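Local coordinates for protein mandelate racemase/muconate lactonizing enzyme (Polaromonas sp., PDB 2OG9) that belongs to the enolase superfamily and probably catalyses a mandelate-racemase-type isomerisation of an organic acid, at residues A[210-215]-A[236-241]; A[52-57]-A[124-129]. All coordinates share one frame; numbering follows the deposited sequence.

In the fold
Along the chain contact 2 comes first and closes before contact 1 opens. Contact 2 sets helix 114-133 against strand 46-56, an inner strand of the four-stranded antiparallel sheet, in the range of the N-terminal family domain. Contact 1 pairs strands 210-213 and 238-239, the second and third of six parallel strands, in the range of the C-terminal TIM-barrel family. They lie on opposite sides of the chain's centre, about 36 Å apart between centres and about 20 Å between nearest atoms, and share no strand or helix. Together they sample the two-part build of the enolase superfamily, an alpha+beta domain joined to a barrel.

Contact 1: A[210-215]-A[236-241]; sequences LMVDAN and VWIEEP
Selenomethionine M211 lays its methyl on the W237 indole: CE sits 3.7 Å from the centroid of the six-membered ring, over the face and 19° off the normal, nearest CH2. CG lies between backbone N and carbonyl carbon (chi1 41°), and further bends bring the methyl round over the ring in a CH-pi contact, SE lying obliquely farther off in a Met-aromatic one. Y152 and W333 meet this indole edge-to-face, and its NE1 makes a weak hydrogen bond to E239 OE1 (3.1 Å). An alanine at W237 would probably open a gap among these rings, strip M211 CE of its platform and leave E239 OE1 without that donor. Backbone hydrogen bonds join the strands in parallel, V212 O taking E239 N at 2.8 Å and E239 O taking A214 N at 2.9 Å. On the face opposite W237, V212 CG2 packs alongside I238 CG1 (3.9 Å). D213 OD2 and E239 OE2 approach to 3.0 Å, both acceptors, their carboxylates 35° apart; K182 NZ forms a salt bridge with D213 OD2 and only a long, weak ion pair with E239 OE2. The packing slackens towards partly exposed N215, whose backbone N closes an Asx turn on D213 OD1 (3.0 Å). This is a beta-alpha-beta unit of a TIM barrel, and D213, E239 and neighbouring E265 at successive strand ends are consistent with the acidic metal-site positions of enolase-superfamily relatives.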
loop_
_atom_site.group_PDB
_atom_site.type_symbol
_atom_site.label_atom_id
_atom_site.label_comp_id
_atom_site.label_asym_id
_atom_site.label_seq_id
_atom_site.Cartn_x
_atom_site.Cartn_y
_atom_site.Cartn_z
ATOM N N LEU A 210 -12.321 18.377 30.805
ATOM C CA LEU A 210 -11.403 17.538 31.569
ATOM C C LEU A 210 -10.525 16.675 30.671
ATOM O O LEU A 210 -10.993 16.127 29.671
ATOM C CB LEU A 210 -12.174 16.607 32.508
ATOM C CG LEU A 210 -13.034 17.188 33.630
ATOM C CD1 LEU A 210 -13.611 16.035 34.441
ATOM C CD2 LEU A 210 -12.206 18.103 34.528
HETATM N N MSE A 211 -9.252 16.560 31.033
HETATM C CA MSE A 211 -8.316 15.723 30.289
HETATM C C MSE A 211 -7.481 14.931 31.280
HETATM O O MSE A 211 -7.363 15.318 32.434
HETATM C CB MSE A 211 -7.396 16.561 29.377
HETATM C CG MSE A 211 -6.858 17.855 29.964
HETATM SE SE MSE A 211 -8.059 19.344 29.647
HETATM C CE MSE A 211 -7.236 20.148 28.067
ATOM N N VAL A 212 -6.923 13.808 30.841
ATOM C CA VAL A 212 -6.083 13.003 31.719
ATOM C C VAL A 212 -4.721 12.769 31.074
ATOM O O VAL A 212 -4.583 12.795 29.846
ATOM C CB VAL A 212 -6.739 11.638 32.066
ATOM C CG1 VAL A 212 -8.083 11.865 32.746
ATOM C CG2 VAL A 212 -6.909 10.794 30.813
ATOM N N ASP A 213 -3.715 12.551 31.916
ATOM C CA ASP A 213 -2.344 12.324 31.473
ATOM C C ASP A 213 -1.854 11.045 32.148
ATOM O O ASP A 213 -1.732 11.002 33.374
ATOM C CB ASP A 213 -1.480 13.510 31.907
ATOM C CG ASP A 213 -0.099 13.498 31.287
ATOM O OD1 ASP A 213 0.340 12.442 30.782
ATOM O OD2 ASP A 213 0.556 14.561 31.316
ATOM N N ALA A 214 -1.575 10.009 31.358
ATOM C CA ALA A 214 -1.120 8.730 31.907
ATOM C C ALA A 214 0.396 8.626 32.004
ATOM O O ALA A 214 0.926 7.665 32.565
ATOM C CB ALA A 214 -1.670 7.577 31.071
ATOM N N ASN A 215 1.087 9.617 31.448
ATOM C CA ASN A 215 2.546 9.672 31.464
ATOM C C ASN A 215 3.257 8.368 31.094
ATOM O O ASN A 215 4.114 7.886 31.841
ATOM C CB ASN A 215 3.034 10.147 32.837
ATOM C CG ASN A 215 2.434 11.483 33.238
ATOM O OD1 ASN A 215 1.233 11.580 33.504
ATOM N ND2 ASN A 215 3.265 12.523 33.272
ATOM N N VAL A 236 -11.382 15.739 27.024
ATOM C CA VAL A 236 -10.860 16.494 25.893
ATOM C C VAL A 236 -9.837 15.592 25.216
ATOM O O VAL A 236 -9.773 15.515 23.989
ATOM C CB VAL A 236 -10.175 17.797 26.351
ATOM C CG1 VAL A 236 -9.621 18.541 25.147
ATOM C CG2 VAL A 236 -11.172 18.670 27.103
ATOM N N TRP A 237 -9.033 14.908 26.027
ATOM C CA TRP A 237 -8.044 13.984 25.493
ATOM C C TRP A 237 -7.453 13.075 26.560
ATOM O O TRP A 237 -7.628 13.304 27.759
ATOM C CB TRP A 237 -6.902 14.739 24.783
ATOM C CG TRP A 237 -5.972 15.532 25.678
ATOM C CD1 TRP A 237 -5.237 15.064 26.738
ATOM C CD2 TRP A 237 -5.640 16.920 25.550
ATOM N NE1 TRP A 237 -4.470 16.077 27.268
ATOM C CE2 TRP A 237 -4.698 17.224 26.559
ATOM C CE3 TRP A 237 -6.045 17.937 24.675
ATOM C CZ2 TRP A 237 -4.155 18.508 26.716
ATOM C CZ3 TRP A 237 -5.504 19.214 24.833
ATOM C CH2 TRP A 237 -4.570 19.485 25.845
ATOM N N ILE A 238 -6.792 12.019 26.097
ATOM C CA ILE A 238 -6.091 11.079 26.958
ATOM C C ILE A 238 -4.653 11.254 26.481
ATOM O O ILE A 238 -4.321 10.933 25.337
ATOM C CB ILE A 238 -6.575 9.634 26.739
ATOM C CG1 ILE A 238 -8.011 9.493 27.270
ATOM C CG2 ILE A 238 -5.619 8.658 27.438
ATOM C CD1 ILE A 238 -8.643 8.127 27.033
ATOM N N GLU A 239 -3.813 11.782 27.362
ATOM C CA GLU A 239 -2.421 12.091 27.048
ATOM C C GLU A 239 -1.391 11.021 27.412
ATOM O O GLU A 239 -1.413 10.465 28.511
ATOM C CB GLU A 239 -2.073 13.414 27.742
ATOM C CG GLU A 239 -0.707 14.001 27.453
ATOM C CD GLU A 239 -0.527 15.341 28.152
ATOM O OE1 GLU A 239 -1.535 16.063 28.299
ATOM O OE2 GLU A 239 0.608 15.681 28.545
ATOM N N GLU A 240 -0.486 10.749 26.474
ATOM C CA GLU A 240 0.583 9.774 26.664
ATOM C C GLU A 240 0.144 8.457 27.297
ATOM O O GLU A 240 0.706 8.030 28.306
ATOM C CB GLU A 240 1.692 10.394 27.517
ATOM C CG GLU A 240 2.552 11.413 26.794
ATOM C CD GLU A 240 3.573 10.767 25.877
ATOM O OE1 GLU A 240 4.734 11.235 25.870
ATOM O OE2 GLU A 240 3.219 9.796 25.163
ATOM N N PRO A 241 -0.863 7.792 26.715
ATOM C CA PRO A 241 -1.300 6.524 27.304
ATOM C C PRO A 241 -0.230 5.437 27.220
ATOM O O PRO A 241 -0.185 4.539 28.059
ATOM C CB PRO A 241 -2.546 6.181 26.491
ATOM C CG PRO A 241 -2.227 6.777 25.131
ATOM C CD PRO A 241 -1.649 8.121 25.513
#

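Contact 2: A[52-57]-A[124-129]; sequences AEIETA and VALWDL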
loop_
_atom_site.group_PDB
_atom_site.type_symbol
_atom_site.label_atom_id
_atom_site.label_comp_id
_atom_site.label_asym_id
_atom_site.label_seq_id
_atom_site.Cartn_x
_atom_site.Cartn_y
_atom_site.Cartn_z
ATOM N N ALA A 52 19.999 32.178 26.460
ATOM C CA ALA A 52 20.889 32.671 25.422
ATOM C C ALA A 52 20.494 34.111 25.146
ATOM O O ALA A 52 19.308 34.420 24.964
ATOM C CB ALA A 52 20.754 31.840 24.151
ATOM N N GLU A 53 21.490 34.990 25.148
ATOM C CA GLU A 53 21.283 36.406 24.873
ATOM C C GLU A 53 22.121 36.728 23.648
ATOM O O GLU A 53 23.292 36.344 23.565
ATOM C CB GLU A 53 21.741 37.258 26.058
ATOM C CG GLU A 53 20.877 37.107 27.301
ATOM C CD GLU A 53 21.530 37.710 28.535
ATOM O OE1 GLU A 53 22.188 36.966 29.294
ATOM O OE2 GLU A 53 21.397 38.935 28.735
ATOM N N ILE A 54 21.511 37.415 22.692
ATOM C CA ILE A 54 22.189 37.779 21.456
ATOM C C ILE A 54 22.007 39.270 21.192
ATOM O O ILE A 54 20.904 39.810 21.337
ATOM C CB ILE A 54 21.614 36.975 20.254
ATOM C CG1 ILE A 54 21.860 35.475 20.461
ATOM C CG2 ILE A 54 22.262 37.428 18.955
ATOM C CD1 ILE A 54 21.253 34.600 19.362
ATOM N N GLU A 55 23.093 39.932 20.808
ATOM C CA GLU A 55 23.063 41.360 20.510
ATOM C C GLU A 55 23.830 41.609 19.216
ATOM O O GLU A 55 24.777 40.891 18.903
ATOM C CB GLU A 55 23.655 42.156 21.680
ATOM C CG GLU A 55 22.678 42.305 22.845
ATOM C CD GLU A 55 23.279 42.987 24.067
ATOM O OE1 GLU A 55 24.174 43.848 23.906
ATOM O OE2 GLU A 55 22.838 42.671 25.192
ATOM N N THR A 56 23.418 42.627 18.466
ATOM C CA THR A 56 24.039 42.922 17.178
ATOM C C THR A 56 24.685 44.300 17.080
ATOM O O THR A 56 24.472 45.163 17.929
ATOM C CB THR A 56 23.002 42.826 16.052
ATOM O OG1 THR A 56 22.078 43.917 16.169
ATOM C CG2 THR A 56 22.232 41.506 16.146
ATOM N N ALA A 57 25.461 44.498 16.018
ATOM C CA ALA A 57 26.134 45.769 15.783
ATOM C C ALA A 57 25.086 46.869 15.643
ATOM O O ALA A 57 25.350 48.035 15.925
ATOM C CB ALA A 57 26.978 45.685 14.513
ATOM N N VAL A 124 15.527 30.669 19.529
ATOM C CA VAL A 124 14.437 31.444 20.112
ATOM C C VAL A 124 14.844 32.909 20.240
ATOM O O VAL A 124 14.064 33.819 19.940
ATOM C CB VAL A 124 14.042 30.903 21.500
ATOM C CG1 VAL A 124 12.971 31.792 22.115
ATOM C CG2 VAL A 124 13.508 29.481 21.370
ATOM N N ALA A 125 16.074 33.132 20.681
ATOM C CA ALA A 125 16.586 34.483 20.839
ATOM C C ALA A 125 16.567 35.221 19.494
ATOM O O ALA A 125 16.210 36.397 19.432
ATOM C CB ALA A 125 18.008 34.433 21.408
ATOM N N LEU A 126 16.939 34.535 18.416
ATOM C CA LEU A 126 16.947 35.165 17.094
ATOM C C LEU A 126 15.530 35.557 16.673
ATOM O O LEU A 126 15.319 36.621 16.080
ATOM C CB LEU A 126 17.561 34.228 16.046
ATOM C CG LEU A 126 19.080 34.026 16.136
ATOM C CD1 LEU A 126 19.542 32.977 15.134
ATOM C CD2 LEU A 126 19.771 35.355 15.864
ATOM N N TRP A 127 14.559 34.700 16.970
ATOM C CA TRP A 127 13.170 35.003 16.631
ATOM C C TRP A 127 12.674 36.184 17.461
ATOM O O TRP A 127 11.959 37.040 16.958
ATOM C CB TRP A 127 12.271 33.788 16.879
ATOM C CG TRP A 127 12.240 32.859 15.721
ATOM C CD1 TRP A 127 12.950 31.695 15.566
ATOM C CD2 TRP A 127 11.500 33.043 14.515
ATOM N NE1 TRP A 127 12.688 31.146 14.331
ATOM C CE2 TRP A 127 11.804 31.953 13.664
ATOM C CE3 TRP A 127 10.607 34.028 14.066
ATOM C CZ2 TRP A 127 11.247 31.819 12.387
ATOM C CZ3 TRP A 127 10.050 33.895 12.795
ATOM C CH2 TRP A 127 10.374 32.794 11.968
ATOM N N ASP A 128 13.053 36.207 18.733
ATOM C CA ASP A 128 12.680 37.286 19.649
ATOM C C ASP A 128 13.225 38.599 19.090
ATOM O O ASP A 128 12.522 39.609 19.022
ATOM C CB ASP A 128 13.278 37.004 21.036
ATOM C CG ASP A 128 12.999 38.115 22.045
ATOM O OD1 ASP A 128 11.834 38.542 22.162
ATOM O OD2 ASP A 128 13.947 38.549 22.734
ATOM N N LEU A 129 14.479 38.560 18.658
ATOM C CA LEU A 129 15.143 39.725 18.096
ATOM C C LEU A 129 14.475 40.192 16.804
ATOM O O LEU A 129 14.266 41.387 16.610
ATOM C CB LEU A 129 16.627 39.401 17.860
ATOM C CG LEU A 129 17.594 40.482 17.359
ATOM C CD1 LEU A 129 19.030 40.048 17.652
ATOM C CD2 LEU A 129 17.401 40.721 15.872
#
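No ring or other flat side chain comes between I54 and its helix partners A125, L126 and L129. The one aromatic ring of the two segments, W127, sits on the far side of the helix, where I95, L138, L141 and L142 touch it and its NE1 bonds to T296 OG1. What carries the contact is aliphatic. I54 reaches across with its extended branch, CG1 anti to the carbonyl carbon (chi1 -62°), and the terminal CD1 lodges beside A125 CB at 3.8 Å and L126 CD2 at 3.9 Å. The small A125 lets the strand come close: its CB also rests 3.8 Å from A52 O. One helical turn on, L129 swings CG anti to its backbone N (chi1 -176°), and its CD1 meets T56 CG2 tip to tip at 3.8 Å. The hydroxyl of T56 is engaged by D13 OD2 and the backbone N of H60, while its methyl meets the helix. L126 also packs on P92, I95 and L98, so the apolar layer runs on to helix 95-104. The segment axes pass 8.2 Å apart at -45°. Here helix 114-133 packs on the antiparallel sheet of the alpha+beta N-terminal domain, as in the enolase superfamily.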